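Probable translation initiation factor eIF-2B subunit gamma (Schizosaccharomyces pombe, PDB 5B04) forms part of the eIF2B complex, which catalyses the exchange of GDP for GTP on the gamma subunit of translation initiation factor eIF2. Local coordinates at residues N49-L54 with N328-N333; I91-A96 with T120-S125; I267-K272 with I313-I318. The protein carries 3 engineered substitutions. All coordinates share one frame; numbering follows the deposited sequence.

Contact 1 (N49-L54 with N328-N333); sequences NSLYPL and NYFELN
Phe330, from the loop leading to helix 332-338, packs its ring on Leu51, Pro53 and Leu54. From CB its CG stands anti to its own carbonyl carbon (chi1 -64°), and the far half of the ring does the touching. Phe330 CE2 lies 3.4 Å from Ser50 O, and Phe330 CZ sits 3.5 Å from Leu51 CA. Phe330 CZ also meets Pro53 CD, 3.7 Å away, the two side chains reaching toward each other tip to tip. Phe330 CE1 has Leu54 CD1 at 3.5 Å, in the plane of the ring at its edge. Over one face lies Leu51 CD2, 4.1 Å from Phe330 CE1 and offset toward the rim. Leu51 also meets the opposing backbone, its CG 3.4 Å from Asn328 O. Beyond the ring, Leu54 CD2 and Leu332 CD2 extend this apolar patch, tip to tip at 3.7 Å. Ile412, from strand 412-413, packs on Leu54 and Phe330. The position of NSLYPL after strand 39-45 is consistent with the glycine-rich signature loop of sugar nucleotidyltransferases; here it packs against the connection to the left-handed beta-helix domain, a largely apolar interdomain joint.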
ATOM      1  N   ASN E  49      71.690  29.680  -3.954  1.00131.33           N
ATOM      2  CA  ASN E  49      72.295  28.692  -4.839  1.00127.58           C
ATOM      3  C   ASN E  49      72.672  29.276  -6.195  1.00132.97           C
ATOM      4  O   ASN E  49      73.788  29.081  -6.673  1.00137.24           O
ATOM      5  CB  ASN E  49      71.353  27.502  -5.040  1.00102.07           C
ATOM      6  CG  ASN E  49      71.095  26.735  -3.759  1.00120.79           C
ATOM      7  OD1 ASN E  49      69.950  26.436  -3.421  1.00117.31           O
ATOM      8  ND2 ASN E  49      72.162  26.410  -3.038  1.00124.10           N
ATOM      9  N   SER E  50      71.739  29.999  -6.807  1.00122.64           N
ATOM     10  CA  SER E  50      71.922  30.467  -8.176  1.00 96.86           C
ATOM     11  C   SER E  50      71.713  31.972  -8.336  1.00100.46           C
ATOM     12  O   SER E  50      72.111  32.551  -9.346  1.00126.33           O
ATOM     13  CB  SER E  50      70.976  29.713  -9.112  1.00102.88           C
ATOM     14  OG  SER E  50      71.157  28.312  -8.994  1.00107.52           O
ATOM     15  N   LEU E  51      71.091  32.603  -7.346  1.00 85.90           N
ATOM     16  CA  LEU E  51      70.853  34.045  -7.388  1.00 88.86           C
ATOM     17  C   LEU E  51      72.127  34.819  -7.063  1.00108.04           C
ATOM     18  O   LEU E  51      72.150  35.608  -6.118  1.00117.81           O
ATOM     19  CB  LEU E  51      69.745  34.435  -6.407  1.00 97.45           C
ATOM     20  CG  LEU E  51      68.389  33.739  -6.529  1.00 89.16           C
ATOM     21  CD1 LEU E  51      67.963  33.180  -5.182  1.00 74.51           C
ATOM     22  CD2 LEU E  51      67.341  34.704  -7.057  1.00 82.33           C
ATOM     23  N   TYR E  52      73.176  34.605  -7.854  1.00104.12           N
ATOM     24  CA  TYR E  52      74.516  35.089  -7.514  1.00 99.44           C
ATOM     25  C   TYR E  52      74.643  36.600  -7.270  1.00119.66           C
ATOM     26  O   TYR E  52      75.152  36.998  -6.221  1.00132.87           O
ATOM     27  CB  TYR E  52      75.524  34.680  -8.594  1.00111.99           C
ATOM     28  CG  TYR E  52      76.841  35.411  -8.461  1.00122.82           C
ATOM     29  CD1 TYR E  52      77.726  35.103  -7.436  1.00124.53           C
ATOM     30  CD2 TYR E  52      77.193  36.422  -9.348  1.00124.92           C
ATOM     31  CE1 TYR E  52      78.927  35.773  -7.302  1.00139.43           C
ATOM     32  CE2 TYR E  52      78.391  37.098  -9.222  1.00129.46           C
ATOM     33  CZ  TYR E  52      79.255  36.769  -8.198  1.00143.91           C
ATOM     34  OH  TYR E  52      80.451  37.437  -8.068  1.00140.63           O
ATOM     35  N   PRO E  53      74.208  37.447  -8.226  1.00108.40           N
ATOM     36  CA  PRO E  53      74.452  38.876  -7.992  1.00 93.32           C
ATOM     37  C   PRO E  53      73.695  39.399  -6.777  1.00 93.29           C
ATOM     38  O   PRO E  53      74.152  40.319  -6.102  1.00107.08           O
ATOM     39  CB  PRO E  53      73.939  39.541  -9.277  1.00 92.48           C
ATOM     40  CG  PRO E  53      73.856  38.439 -10.285  1.00 99.81           C
ATOM     41  CD  PRO E  53      73.495  37.225  -9.496  1.00 96.49           C
ATOM     42  N   LEU E  54      72.550  38.786  -6.499  1.00 91.31           N
ATOM     43  CA  LEU E  54      71.673  39.225  -5.423  1.00 98.54           C
ATOM     44  C   LEU E  54      72.140  38.737  -4.053  1.00 97.51           C
ATOM     45  O   LEU E  54      71.964  39.426  -3.048  1.00 91.52           O
ATOM     46  CB  LEU E  54      70.240  38.743  -5.677  1.00 89.86           C
ATOM     47  CG  LEU E  54      69.353  39.438  -6.718  1.00 89.80           C
ATOM     48  CD1 LEU E  54      69.923  39.357  -8.128  1.00 90.94           C
ATOM     49  CD2 LEU E  54      67.953  38.844  -6.683  1.00 96.88           C
ATOM     50  N   ASN E 328      64.321  29.823  -6.945  1.00 79.40           N
ATOM     51  CA  ASN E 328      65.703  29.523  -6.682  1.00 78.88           C
ATOM     52  C   ASN E 328      66.553  30.115  -7.782  1.00 88.73           C
ATOM     53  O   ASN E 328      67.644  30.578  -7.551  1.00 92.91           O
ATOM     54  CB  ASN E 328      65.925  28.021  -6.618  1.00 80.77           C
ATOM     55  CG  ASN E 328      65.007  27.263  -7.533  1.00 87.78           C
ATOM     56  OD1 ASN E 328      64.080  27.836  -8.076  1.00 87.01           O
ATOM     57  ND2 ASN E 328      65.243  25.985  -7.697  1.00110.43           N
ATOM     58  N   TYR E 329      66.028  30.095  -8.993  1.00 95.26           N
ATOM     59  CA  TYR E 329      66.686  30.669 -10.143  1.00 88.54           C
ATOM     60  C   TYR E 329      66.239  32.087 -10.207  1.00 97.11           C
ATOM     61  O   TYR E 329      65.747  32.609  -9.238  1.00 88.63           O
ATOM     62  CB  TYR E 329      66.211  30.010 -11.417  1.00 81.83           C
ATOM     63  CG  TYR E 329      66.398  28.534 -11.519  1.00103.89           C
ATOM     64  CD1 TYR E 329      67.387  27.878 -10.809  1.00107.15           C
ATOM     65  CD2 TYR E 329      65.596  27.791 -12.355  1.00127.92           C
ATOM     66  CE1 TYR E 329      67.561  26.512 -10.921  1.00120.58           C
ATOM     67  CE2 TYR E 329      65.754  26.428 -12.481  1.00141.61           C
ATOM     68  CZ  TYR E 329      66.737  25.793 -11.761  1.00145.23           C
ATOM     69  OH  TYR E 329      66.881  24.434 -11.895  1.00144.99           O
ATOM     70  N   PHE E 330      66.438  32.730 -11.348  1.00 99.57           N
ATOM     71  CA  PHE E 330      65.785  33.989 -11.606  1.00 81.55           C
ATOM     72  C   PHE E 330      64.421  33.835 -12.223  1.00102.22           C
ATOM     73  O   PHE E 330      64.191  34.166 -13.370  1.00 78.92           O
ATOM     74  CB  PHE E 330      66.672  34.857 -12.432  1.00 77.21           C
ATOM     75  CG  PHE E 330      67.924  35.212 -11.727  1.00104.73           C
ATOM     76  CD1 PHE E 330      67.980  36.320 -10.924  1.00108.35           C
ATOM     77  CD2 PHE E 330      69.021  34.406 -11.818  1.00108.56           C
ATOM     78  CE1 PHE E 330      69.124  36.648 -10.249  1.00 85.37           C
ATOM     79  CE2 PHE E 330      70.174  34.727 -11.151  1.00117.11           C
ATOM     80  CZ  PHE E 330      70.223  35.847 -10.361  1.00104.28           C
ATOM     81  N   GLU E 331      63.538  33.268 -11.418  1.00116.55           N
ATOM     82  CA  GLU E 331      62.105  33.421 -11.497  1.00 98.78           C
ATOM     83  C   GLU E 331      61.680  34.555 -10.591  1.00102.07           C
ATOM     84  O   GLU E 331      60.550  35.014 -10.655  1.00102.19           O
ATOM     85  CB  GLU E 331      61.434  32.165 -10.989  1.00 94.54           C
ATOM     86  CG  GLU E 331      61.558  30.986 -11.915  1.00 95.96           C
ATOM     87  CD  GLU E 331      62.290  29.858 -11.277  1.00 91.60           C
ATOM     88  OE1 GLU E 331      63.517  29.855 -11.347  1.00 88.87           O
ATOM     89  OE2 GLU E 331      61.636  28.982 -10.707  1.00 94.84           O
ATOM     90  N   LEU E 332      62.605  35.051  -9.782  1.00 92.28           N
ATOM     91  CA  LEU E 332      62.317  36.080  -8.822  1.00 66.23           C
ATOM     92  C   LEU E 332      61.812  37.230  -9.625  1.00 79.94           C
ATOM     93  O   LEU E 332      60.931  37.941  -9.195  1.00 74.03           O
ATOM     94  CB  LEU E 332      63.584  36.482  -8.074  1.00 75.81           C
ATOM     95  CG  LEU E 332      63.470  37.493  -6.931  1.00 84.98           C
ATOM     96  CD1 LEU E 332      63.852  36.854  -5.623  1.00 81.31           C
ATOM     97  CD2 LEU E 332      64.322  38.722  -7.142  1.00 69.96           C
ATOM     98  N   ASN E 333      62.380  37.416 -10.802  1.00 82.35           N
ATOM     99  CA  ASN E 333      61.887  38.488 -11.655  1.00 85.45           C
ATOM    100  C   ASN E 333      60.430  38.272 -12.047  1.00 82.38           C
ATOM    101  O   ASN E 333      59.636  39.214 -12.085  1.00 87.90           O
ATOM    102  CB  ASN E 333      62.747  38.613 -12.914  1.00 76.51           C
ATOM    103  CG  ASN E 333      62.252  39.699 -13.851  1.00 72.24           C
ATOM    104  OD1 ASN E 333      61.453  39.443 -14.751  1.00 59.82           O
ATOM    105  ND2 ASN E 333      62.724  40.922 -13.639  1.00 62.42           N
TER

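Contact 2 (I91-A96 with T120-S125)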
ATOM      1  N   ILE E  91      65.878  26.901   9.792  1.00 76.05           N
ATOM      2  CA  ILE E  91      67.280  26.582   9.569  1.00 77.72           C
ATOM      3  C   ILE E  91      67.893  27.586   8.598  1.00 92.72           C
ATOM      4  O   ILE E  91      67.275  27.941   7.595  1.00 99.57           O
ATOM      5  CB  ILE E  91      67.460  25.159   9.012  1.00 73.86           C
ATOM      6  CG1 ILE E  91      67.038  24.114  10.045  1.00 70.68           C
ATOM      7  CG2 ILE E  91      68.896  24.938   8.595  1.00 99.69           C
ATOM      8  CD1 ILE E  91      66.937  22.713   9.481  1.00 73.03           C
ATOM      9  N   CYS E  92      69.103  28.044   8.900  1.00 95.10           N
ATOM     10  CA  CYS E  92      69.799  28.976   8.022  1.00 99.74           C
ATOM     11  C   CYS E  92      71.306  28.922   8.240  1.00 97.84           C
ATOM     12  O   CYS E  92      71.813  28.050   8.944  1.00106.67           O
ATOM     13  CB  CYS E  92      69.293  30.403   8.250  1.00100.84           C
ATOM     14  SG  CYS E  92      69.747  31.114   9.849  1.00106.31           S
ATOM     15  N   MET E  93      72.015  29.861   7.623  1.00106.71           N
ATOM     16  CA  MET E  93      73.459  29.963   7.782  1.00105.04           C
ATOM     17  C   MET E  93      73.786  31.022   8.827  1.00112.02           C
ATOM     18  O   MET E  93      73.033  31.981   8.996  1.00106.61           O
ATOM     19  CB  MET E  93      74.123  30.298   6.446  1.00 98.84           C
ATOM     20  CG  MET E  93      73.689  29.392   5.306  1.00 80.79           C
ATOM     21  SD  MET E  93      73.996  27.653   5.664  1.00 95.90           S
ATOM     22  CE  MET E  93      73.126  26.861   4.313  1.00116.90           C
ATOM     23  N   GLU E  94      74.902  30.844   9.530  1.00120.00           N
ATOM     24  CA  GLU E  94      75.299  31.784  10.575  1.00117.46           C
ATOM     25  C   GLU E  94      75.496  33.176   9.995  1.00109.68           C
ATOM     26  O   GLU E  94      75.192  34.180  10.640  1.00104.19           O
ATOM     27  CB  GLU E  94      76.587  31.340  11.257  1.00111.99           C
ATOM     28  CG  GLU E  94      76.926  29.880  11.103  1.00125.87           C
ATOM     29  CD  GLU E  94      77.859  29.415  12.192  1.00130.69           C
ATOM     30  OE1 GLU E  94      77.884  30.054  13.266  1.00124.95           O
ATOM     31  OE2 GLU E  94      78.616  28.454  11.954  1.00138.93           O
ATOM     32  N   GLU E  95      76.032  33.223   8.781  1.00112.25           N
ATOM     33  CA  GLU E  95      76.130  34.468   8.041  1.00 99.05           C
ATOM     34  C   GLU E  95      74.723  35.014   7.850  1.00108.42           C
ATOM     35  O   GLU E  95      73.869  34.347   7.263  1.00124.10           O
ATOM     36  CB  GLU E  95      76.826  34.257   6.693  1.00 90.09           C
ATOM     37  CG  GLU E  95      78.243  33.694   6.790  1.00109.66           C
ATOM     38  CD  GLU E  95      78.280  32.197   7.054  1.00114.34           C
ATOM     39  OE1 GLU E  95      79.389  31.620   7.053  1.00124.32           O
ATOM     40  OE2 GLU E  95      77.205  31.594   7.261  1.00112.37           O
ATOM     41  N   ALA E  96      74.492  36.214   8.375  1.00 97.78           N
ATOM     42  CA  ALA E  96      73.173  36.842   8.376  1.00115.10           C
ATOM     43  C   ALA E  96      72.137  35.998   9.122  1.00112.97           C
ATOM     44  O   ALA E  96      70.965  35.964   8.745  1.00 85.80           O
ATOM     45  CB  ALA E  96      72.708  37.120   6.949  1.00110.68           C
ATOM     46  N   THR E 120      76.308  25.339  13.379  1.00126.21           N
ATOM     47  CA  THR E 120      77.636  25.716  12.908  1.00131.45           C
ATOM     48  C   THR E 120      78.152  24.771  11.830  1.00130.93           C
ATOM     49  O   THR E 120      79.064  25.108  11.075  1.00131.30           O
ATOM     50  CB  THR E 120      78.653  25.762  14.062  1.00135.14           C
ATOM     51  OG1 THR E 120      79.961  26.026  13.537  1.00145.01           O
ATOM     52  CG2 THR E 120      78.671  24.440  14.814  1.00126.36           C
ATOM     53  N   ILE E 121      77.548  23.591  11.758  1.00118.50           N
ATOM     54  CA  ILE E 121      77.907  22.585  10.771  1.00110.97           C
ATOM     55  C   ILE E 121      77.610  23.071   9.345  1.00115.05           C
ATOM     56  O   ILE E 121      78.172  22.560   8.377  1.00119.98           O
ATOM     57  CB  ILE E 121      77.156  21.258  11.046  1.00115.83           C
ATOM     58  CG1 ILE E 121      77.244  20.890  12.530  1.00112.91           C
ATOM     59  CG2 ILE E 121      77.711  20.125  10.194  1.00 98.85           C
ATOM     60  CD1 ILE E 121      76.001  21.226  13.334  1.00106.82           C
ATOM     61  N   LEU E 122      76.748  24.077   9.222  1.00124.04           N
ATOM     62  CA  LEU E 122      76.306  24.550   7.910  1.00135.56           C
ATOM     63  C   LEU E 122      77.229  25.602   7.287  1.00142.81           C
ATOM     64  O   LEU E 122      77.351  26.719   7.791  1.00135.59           O
ATOM     65  CB  LEU E 122      74.870  25.068   7.999  1.00123.66           C
ATOM     66  CG  LEU E 122      73.815  24.024   8.372  1.00115.57           C
ATOM     67  CD1 LEU E 122      72.424  24.530   8.039  1.00112.53           C
ATOM     68  CD2 LEU E 122      74.086  22.693   7.683  1.00112.26           C
ATOM     69  N   ASP E 123      77.849  25.225   6.170  1.00136.40           N
ATOM     70  CA  ASP E 123      78.812  26.039   5.433  1.00139.85           C
ATOM     71  C   ASP E 123      78.589  26.074   3.911  1.00135.71           C
ATOM     72  O   ASP E 123      79.538  26.251   3.147  1.00129.72           O
ATOM     73  CB  ASP E 123      80.231  25.541   5.721  1.00144.09           C
ATOM     74  CG  ASP E 123      80.691  25.850   7.129  1.00151.59           C
ATOM     75  OD1 ASP E 123      80.054  26.685   7.803  1.00148.53           O
ATOM     76  OD2 ASP E 123      81.699  25.257   7.564  1.00153.96           O
ATOM     77  N   ASP E 124      77.342  25.865   3.488  1.00124.73           N
ATOM     78  CA  ASP E 124      76.919  26.006   2.084  1.00118.85           C
ATOM     79  C   ASP E 124      77.451  24.907   1.158  1.00128.06           C
ATOM     80  O   ASP E 124      77.059  24.846  -0.007  1.00113.91           O
ATOM     81  CB  ASP E 124      77.323  27.365   1.504  1.00123.82           C
ATOM     82  CG  ASP E 124      76.684  28.520   2.236  1.00128.03           C
ATOM     83  OD1 ASP E 124      75.646  28.301   2.892  1.00128.95           O
ATOM     84  OD2 ASP E 124      77.214  29.648   2.150  1.00123.11           O
ATOM     85  N   SER E 125      78.334  24.043   1.653  1.00134.98           N
ATOM     86  CA  SER E 125      78.757  22.886   0.865  1.00131.79           C
ATOM     87  C   SER E 125      77.753  21.792   1.205  1.00131.69           C
ATOM     88  O   SER E 125      77.930  20.621   0.863  1.00123.74           O
ATOM     89  CB  SER E 125      80.205  22.496   1.173  1.00133.35           C
ATOM     90  OG  SER E 125      80.417  22.327   2.562  1.00119.93           O
TER
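Leu122 supplies most of the apolar part of this contact, pointing its CB toward residues 91-96. Its CD1 meets Ile91 CG2 at 3.6 Å, the two side chains crossing at about a right angle, and the same methyl lies 3.7 Å from Cys92 O. Nearer the backbone, Leu122 CB has Met93 SD at 3.6 Å, again with the side chains roughly perpendicular. Met93 comes to this place by a bend: chi2 of -57° folds SD back, after which chi3 of 170° carries CE onward.

A mixed contact joins the far part of Met93 to Asp124, whose OD1 is 3.2 Å from Met93 CE and also near SD.

The polar part is slight. Thr120 OG1 gives a weak hydrogen bond of 3.2 Å to Glu94 OE2, with the two side chains side by side and pointing the same way. Acidic groups gather nearby: Glu94 OE2 is 4.7 Å from Asp123 OD1, and negative charges on the two would tend to repel.

Strand 87-92 runs between the parallel strands 39-45 and 113-117, to which Ile91 and Cys92 are tied by backbone hydrogen bonds with Val43, Ala45 and Glu117. The contact joins the end of strand 87-92 and the loop after it to the loop that follows strand 113-117, the two strands being linked by a beta-alpha-beta crossover through helix 97-105, whose N-cap position Ala96 takes. Phe44 of strand 39-45 packs on Ile91 and Met93, while Ala131 of helix 128-134 touches both Ile91 and Leu122.

Contact 3 (I267-K272 with I313-I318)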
ATOM      1  N   ILE E 267      64.328  10.526  -3.962  1.00119.83           N
ATOM      2  CA  ILE E 267      64.372   9.361  -4.804  1.00109.79           C
ATOM      3  C   ILE E 267      64.638   8.049  -4.109  1.00119.53           C
ATOM      4  O   ILE E 267      63.959   7.056  -4.354  1.00119.19           O
ATOM      5  CB  ILE E 267      65.475   9.524  -5.841  1.00110.36           C
ATOM      6  CG1 ILE E 267      65.678  10.988  -6.224  1.00116.61           C
ATOM      7  CG2 ILE E 267      65.131   8.705  -7.062  1.00125.35           C
ATOM      8  CD1 ILE E 267      64.401  11.781  -6.316  1.00107.88           C
ATOM      9  N   PRO E 268      65.689   8.083  -3.184  1.00132.94           N
ATOM     10  CA  PRO E 268      65.968   6.769  -2.586  1.00127.82           C
ATOM     11  C   PRO E 268      65.033   6.499  -1.430  1.00117.18           C
ATOM     12  O   PRO E 268      65.407   6.474  -0.264  1.00121.42           O
ATOM     13  CB  PRO E 268      67.388   6.932  -2.059  1.00143.99           C
ATOM     14  CG  PRO E 268      67.448   8.371  -1.748  1.00139.52           C
ATOM     15  CD  PRO E 268      66.644   8.885  -2.890  1.00139.88           C
ATOM     16  N   TYR E 269      63.786   6.287  -1.786  1.00115.53           N
ATOM     17  CA  TYR E 269      62.780   5.823  -0.860  1.00110.99           C
ATOM     18  C   TYR E 269      62.708   4.323  -1.094  1.00124.46           C
ATOM     19  O   TYR E 269      62.257   3.529  -0.283  1.00136.13           O
ATOM     20  CB  TYR E 269      61.458   6.426  -1.273  1.00101.56           C
ATOM     21  CG  TYR E 269      61.270   6.359  -2.755  1.00107.44           C
ATOM     22  CD1 TYR E 269      61.274   5.154  -3.413  1.00107.74           C
ATOM     23  CD2 TYR E 269      61.158   7.499  -3.497  1.00118.24           C
ATOM     24  CE1 TYR E 269      61.128   5.084  -4.770  1.00104.83           C
ATOM     25  CE2 TYR E 269      61.013   7.443  -4.853  1.00111.74           C
ATOM     26  CZ  TYR E 269      61.001   6.233  -5.476  1.00107.68           C
ATOM     27  OH  TYR E 269      60.852   6.192  -6.825  1.00117.11           O
ATOM     28  N   LEU E 270      63.238   3.959  -2.233  1.00129.65           N
ATOM     29  CA  LEU E 270      62.770   2.930  -3.127  1.00132.34           C
ATOM     30  C   LEU E 270      61.897   1.889  -2.479  1.00127.74           C
ATOM     31  O   LEU E 270      62.166   1.385  -1.405  1.00111.84           O
ATOM     32  CB  LEU E 270      63.925   2.283  -3.866  1.00129.33           C
ATOM     33  CG  LEU E 270      64.486   3.199  -4.945  1.00114.75           C
ATOM     34  CD1 LEU E 270      65.514   2.458  -5.780  1.00 99.49           C
ATOM     35  CD2 LEU E 270      63.355   3.731  -5.803  1.00103.79           C
ATOM     36  N   VAL E 271      60.809   1.631  -3.181  1.00132.99           N
ATOM     37  CA  VAL E 271      59.719   0.813  -2.717  1.00127.39           C
ATOM     38  C   VAL E 271      59.798  -0.541  -3.371  1.00134.74           C
ATOM     39  O   VAL E 271      58.949  -1.383  -3.144  1.00130.82           O
ATOM     40  CB  VAL E 271      58.384   1.431  -3.149  1.00123.73           C
ATOM     41  CG1 VAL E 271      57.246   0.856  -2.339  1.00118.18           C
ATOM     42  CG2 VAL E 271      58.421   2.945  -3.068  1.00107.05           C
ATOM     43  N   LYS E 272      60.843  -0.769  -4.153  1.00144.12           N
ATOM     44  CA  LYS E 272      60.832  -1.955  -4.970  1.00136.15           C
ATOM     45  C   LYS E 272      62.165  -2.661  -5.120  1.00143.51           C
ATOM     46  O   LYS E 272      63.216  -2.038  -5.080  1.00146.44           O
ATOM     47  CB  LYS E 272      60.263  -1.548  -6.321  1.00124.21           C
ATOM     48  CG  LYS E 272      58.837  -1.022  -6.207  1.00134.05           C
ATOM     49  CD  LYS E 272      57.887  -2.109  -5.716  1.00129.79           C
ATOM     50  CE  LYS E 272      56.411  -1.722  -5.630  1.00123.62           C
ATOM     51  NZ  LYS E 272      55.449  -2.741  -5.136  1.00124.97           N
ATOM     52  N   ILE E 313      56.183   0.969   2.618  1.00115.35           N
ATOM     53  CA  ILE E 313      56.499   2.378   2.391  1.00108.85           C
ATOM     54  C   ILE E 313      55.750   2.914   1.165  1.00104.19           C
ATOM     55  O   ILE E 313      55.388   2.149   0.274  1.00 98.78           O
ATOM     56  CB  ILE E 313      58.030   2.571   2.219  1.00 86.47           C
ATOM     57  CG1 ILE E 313      58.418   4.050   2.265  1.00 88.59           C
ATOM     58  CG2 ILE E 313      58.519   1.911   0.939  1.00104.41           C
ATOM     59  CD1 ILE E 313      59.901   4.283   2.450  1.00 77.50           C
ATOM     60  N   ALA E 314      55.493   4.219   1.137  1.00 96.66           N
ATOM     61  CA  ALA E 314      54.755   4.826   0.032  1.00 91.31           C
ATOM     62  C   ALA E 314      54.966   6.333  -0.040  1.00 98.67           C
ATOM     63  O   ALA E 314      55.094   7.003   0.985  1.00 90.05           O
ATOM     64  CB  ALA E 314      53.270   4.514   0.154  1.00 82.87           C
ATOM     65  N   LYS E 315      54.991   6.863  -1.259  1.00105.38           N
ATOM     66  CA  LYS E 315      55.122   8.300  -1.461  1.00 84.34           C
ATOM     67  C   LYS E 315      54.225   8.813  -2.567  1.00 83.16           C
ATOM     68  O   LYS E 315      54.151   8.233  -3.650  1.00 85.67           O
ATOM     69  CB  LYS E 315      56.564   8.662  -1.761  1.00 68.03           C
ATOM     70  CG  LYS E 315      57.375   8.790  -0.514  1.00102.57           C
ATOM     71  CD  LYS E 315      58.814   8.613  -0.824  1.00112.00           C
ATOM     72  CE  LYS E 315      59.287   9.677  -1.771  1.00130.80           C
ATOM     73  NZ  LYS E 315      60.537  10.214  -1.217  1.00156.48           N
ATOM     74  N   ASP E 316      53.543   9.914  -2.280  1.00 78.35           N
ATOM     75  CA  ASP E 316      52.567  10.467  -3.201  1.00 77.12           C
ATOM     76  C   ASP E 316      52.969  11.850  -3.685  1.00 71.28           C
ATOM     77  O   ASP E 316      53.596  12.622  -2.959  1.00 70.97           O
ATOM     78  CB  ASP E 316      51.190  10.532  -2.537  1.00 83.92           C
ATOM     79  CG  ASP E 316      50.594   9.160  -2.297  1.00 87.65           C
ATOM     80  OD1 ASP E 316      51.364   8.193  -2.117  1.00 79.30           O
ATOM     81  OD2 ASP E 316      49.351   9.047  -2.284  1.00 94.81           O
ATOM     82  N   GLY E 317      52.605  12.151  -4.925  1.00 71.62           N
ATOM     83  CA  GLY E 317      52.791  13.476  -5.472  1.00 62.34           C
ATOM     84  C   GLY E 317      51.447  14.158  -5.607  1.00 67.33           C
ATOM     85  O   GLY E 317      50.422  13.497  -5.777  1.00 66.26           O
ATOM     86  N   ILE E 318      51.444  15.480  -5.512  1.00 64.64           N
ATOM     87  CA  ILE E 318      50.229  16.249  -5.730  1.00 60.78           C
ATOM     88  C   ILE E 318      50.536  17.443  -6.626  1.00 69.63           C
ATOM     89  O   ILE E 318      51.475  18.200  -6.379  1.00 72.00           O
ATOM     90  CB  ILE E 318      49.599  16.717  -4.399  1.00 58.84           C
ATOM     91  CG1 ILE E 318      48.443  17.686  -4.658  1.00 64.83           C
ATOM     92  CG2 ILE E 318      50.641  17.347  -3.496  1.00 75.98           C
ATOM     93  CD1 ILE E 318      47.791  18.207  -3.396  1.00 67.82           C
TER
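Tyr269 and Lys315 form one of two side-chain pairings at this surface contact, crossing obliquely. The aliphatic part of the lysine runs past the near side of the tyrosine: Lys315 CD lies 3.5 Å from Tyr269 CB, and Lys315 CE is 3.4 Å from Tyr269 CD2. The approach to the ring is oblique. In the second pairing Val271 CG1 meets Ile313 CG2 at 3.7 Å and also lies against the carbonyl, 3.5 Å from Ile313 O. Between the pairs, Ile313 CD1 reaches Tyr269 O at 3.7 Å.

Torsions and backbone set these groups in place. Tyr269 holds CG in the crowded position between its backbone N and carbonyl carbon (chi1 43°). Its own loop flanks the ring: Ile267 C lies over one face, offset toward the rim, and Val271 N is at the edge in the ring plane. The Lys315 chain bends at chi3 (62°), and its NZ is hydrogen-bonded to Leu266 O, just before residues 267-272, which fixes the ammonium end while the methylenes pack on Tyr269.

Farther out, Leu205 packs on Tyr269 and shares a backbone hydrogen bond with Lys315, and Arg204 touches Val271. Backbone bonds from Asp316 to Ala170 and Ala172 hold the strand in register with its neighbour. The arrangement is that of a surface loop laid on the start of strand 315-319, which joins the mixed sheet of the nucleotidyltransferase-like domain parallel to strand 170-176.

Overall arrangement
Along the chain, contact 1 opens first and closes last: contact 2 and then contact 3 fall in series within the long stretch of chain between residues 49-54 and 328-333. Contacts 2 and 3 both reach the mixed sheet of the nucleotidyltransferase-like domain, yet their centres are about 29 Å apart. Contact 1 lies about 19 Å from contact 2 and about 30 Å from contact 3, centre to centre, and none touches another. Strand 39-45 leads into contact 1 and also flanks contact 2, whereas strand 315-319 of contact 3 precedes helix 332-338 of contact 1. The chain thus leaves the sheet after strand 315-319 and returns to an early loop of the domain before building the left-handed beta-helix.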